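Probable 2-dehydropantoate 2-reductase (Bacillus subtilis, PDB 3EGO) probably catalyses the NADPH-dependent reduction of ketopantoate to pantoic acid, the second step in making pantoate for pantothenate biosynthesis. Local coordinates at residues G11-L16 / G120-G125. Residues are numbered along the deposited sequence; the frame is centred on the assembly and turned at random.
Sequences GSVGLL and GIVEHG
The start of helix 12-22, which carries G14, the last glycine of the GxGxxG motif of the Rossmann fold, packs here through V13 and L16 against V122 of strand 116-128 and H124 in the break that interrupts it. G11, S12, V13 and G14 belong to the probable NADP(+) site, by analogy with related ketopantoate reductases. G11 is the N-cap, and its carbonyl O accepts the first helical bond, from L15 N at 3.0 Å; L16 N follows to S12 O. The valines meet end on, methyl to methyl, V13 CG1 lying 3.9 Å from V122 CG2. In V13 the touching methyl stands anti to the backbone N (chi1 178°), whereas V122 offers the branch beside its own N. V13 CA and V122 CA stay 8.0 Å apart. The two segments together bury a modest 162 Å², and the contact is apolar. V13 also touches T74 and V122 touches L98, so loops of the nucleotide-binding domain border the valine pair. About one turn on, L16 reaches A126, another probable NADP(+) contact, and H136 of strand 133-138. The imidazole of H124 lies nearly parallel to the ring of F166 and also meets the ring of H136. L16 approaches H124 obliquely with a single methyl, CD2, which sits 3.7 Å from H124 CB and 3.9 Å from H124 CD2 in the ring.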
ATOM      1  N   GLY A  11      10.255  19.254  18.639  1.00 22.00           N
ATOM      2  CA  GLY A  11      10.095  19.102  17.185  1.00 21.59           C
ATOM      3  C   GLY A  11       9.869  20.485  16.580  1.00 20.43           C
ATOM      4  O   GLY A  11      10.034  21.499  17.262  1.00 21.75           O
ATOM      5  N   SER A  12       9.542  20.516  15.284  1.00 18.48           N
ATOM      6  CA  SER A  12       9.270  21.745  14.528  1.00 22.03           C
ATOM      7  C   SER A  12       8.323  22.694  15.231  1.00 21.55           C
ATOM      8  O   SER A  12       8.606  23.874  15.398  1.00 19.46           O
ATOM      9  CB  SER A  12       8.583  21.344  13.226  1.00 21.50           C
ATOM     10  OG  SER A  12       9.549  20.621  12.482  1.00 31.79           O
ATOM     11  N   VAL A  13       7.164  22.173  15.593  1.00 18.09           N
ATOM     12  CA  VAL A  13       6.142  23.053  16.243  1.00 21.28           C
ATOM     13  C   VAL A  13       6.597  23.541  17.597  1.00 20.62           C
ATOM     14  O   VAL A  13       6.391  24.687  17.926  1.00 18.60           O
ATOM     15  CB  VAL A  13       4.775  22.326  16.386  1.00 24.65           C
ATOM     16  CG1 VAL A  13       3.732  23.236  17.105  1.00 19.24           C
ATOM     17  CG2 VAL A  13       4.256  21.947  15.001  1.00 23.04           C
ATOM     18  N   GLY A  14       7.177  22.660  18.418  1.00 20.84           N
ATOM     19  CA  GLY A  14       7.702  23.097  19.708  1.00 20.97           C
ATOM     20  C   GLY A  14       8.700  24.230  19.620  1.00 20.32           C
ATOM     21  O   GLY A  14       8.605  25.216  20.347  1.00 21.49           O
ATOM     22  N   LEU A  15       9.674  24.102  18.733  1.00 19.06           N
ATOM     23  CA  LEU A  15      10.687  25.145  18.613  1.00 20.25           C
ATOM     24  C   LEU A  15      10.078  26.443  18.119  1.00 21.24           C
ATOM     25  O   LEU A  15      10.497  27.519  18.509  1.00 20.11           O
ATOM     26  CB  LEU A  15      11.795  24.687  17.654  1.00 20.86           C
ATOM     27  CG  LEU A  15      12.576  23.440  18.161  1.00 21.18           C
ATOM     28  CD1 LEU A  15      13.563  22.980  17.051  1.00 24.90           C
ATOM     29  CD2 LEU A  15      13.285  23.722  19.465  1.00 23.05           C
ATOM     30  N   LEU A  16       9.143  26.336  17.170  1.00 19.62           N
ATOM     31  CA  LEU A  16       8.459  27.520  16.612  1.00 18.08           C
ATOM     32  C   LEU A  16       7.698  28.248  17.726  1.00 18.90           C
ATOM     33  O   LEU A  16       7.827  29.476  17.889  1.00 20.50           O
ATOM     34  CB  LEU A  16       7.449  27.054  15.539  1.00 18.11           C
ATOM     35  CG  LEU A  16       6.682  28.190  14.829  1.00 20.62           C
ATOM     36  CD1 LEU A  16       7.515  28.812  13.795  1.00 21.04           C
ATOM     37  CD2 LEU A  16       5.436  27.589  14.226  1.00 21.08           C
ATOM     38  N   GLY A 120      -6.092  22.881  20.138  1.00 25.80           N
ATOM     39  CA  GLY A 120      -5.916  23.771  18.985  1.00 24.15           C
ATOM     40  C   GLY A 120      -5.207  23.161  17.802  1.00 23.02           C
ATOM     41  O   GLY A 120      -4.733  22.037  17.867  1.00 24.08           O
ATOM     42  N   ILE A 121      -5.172  23.896  16.709  1.00 22.12           N
ATOM     43  CA  ILE A 121      -4.484  23.441  15.535  1.00 23.45           C
ATOM     44  C   ILE A 121      -3.449  24.468  15.133  1.00 24.18           C
ATOM     45  O   ILE A 121      -3.583  25.672  15.400  1.00 23.11           O
ATOM     46  CB  ILE A 121      -5.432  23.198  14.363  1.00 19.69           C
ATOM     47  CG1 ILE A 121      -6.171  24.487  13.995  1.00 25.19           C
ATOM     48  CG2 ILE A 121      -6.436  22.061  14.721  1.00 25.75           C
ATOM     49  CD1 ILE A 121      -7.036  24.294  12.752  1.00 29.01           C
ATOM     50  N   VAL A 122      -2.412  23.973  14.488  1.00 22.14           N
ATOM     51  CA  VAL A 122      -1.314  24.824  14.078  1.00 24.20           C
ATOM     52  C   VAL A 122      -1.363  24.898  12.561  1.00 25.57           C
ATOM     53  O   VAL A 122      -1.161  23.882  11.892  1.00 28.51           O
ATOM     54  CB  VAL A 122       0.021  24.193  14.463  1.00 23.02           C
ATOM     55  CG1 VAL A 122       1.192  24.993  13.864  1.00 25.72           C
ATOM     56  CG2 VAL A 122       0.138  24.058  15.990  1.00 19.26           C
ATOM     57  N   GLU A 123      -1.587  26.092  12.024  1.00 23.97           N
ATOM     58  CA  GLU A 123      -1.587  26.291  10.576  1.00 30.10           C
ATOM     59  C   GLU A 123      -0.309  26.888   9.977  1.00 28.96           C
ATOM     60  O   GLU A 123      -0.252  27.189   8.786  1.00 28.69           O
ATOM     61  CB  GLU A 123      -2.758  27.200  10.191  1.00 29.31           C
ATOM     62  CG  GLU A 123      -4.108  26.670  10.685  1.00 31.78           C
ATOM     63  CD  GLU A 123      -5.290  27.563  10.235  1.00 37.85           C
ATOM     64  OE1 GLU A 123      -6.383  27.007   9.958  1.00 44.36           O
ATOM     65  OE2 GLU A 123      -5.116  28.815  10.158  1.00 47.95           O
ATOM     66  N   HIS A 124       0.714  27.042  10.798  1.00 27.04           N
ATOM     67  CA  HIS A 124       2.012  27.483  10.317  1.00 21.69           C
ATOM     68  C   HIS A 124       2.660  26.355   9.595  1.00 23.78           C
ATOM     69  O   HIS A 124       2.335  25.206   9.864  1.00 23.82           O
ATOM     70  CB  HIS A 124       2.891  27.804  11.511  1.00 18.74           C
ATOM     71  CG  HIS A 124       2.451  28.998  12.283  1.00 21.17           C
ATOM     72  ND1 HIS A 124       2.584  30.279  11.803  1.00 23.65           N
ATOM     73  CD2 HIS A 124       1.896  29.111  13.512  1.00 22.24           C
ATOM     74  CE1 HIS A 124       2.129  31.133  12.701  1.00 25.60           C
ATOM     75  NE2 HIS A 124       1.718  30.452  13.751  1.00 22.75           N
ATOM     76  N   GLY A 125       3.588  26.693   8.695  1.00 20.74           N
ATOM     77  CA  GLY A 125       4.547  25.759   8.144  1.00 24.28           C
ATOM     78  C   GLY A 125       5.812  25.930   8.980  1.00 22.52           C
ATOM     79  O   GLY A 125       6.264  27.031   9.188  1.00 23.87           O
TER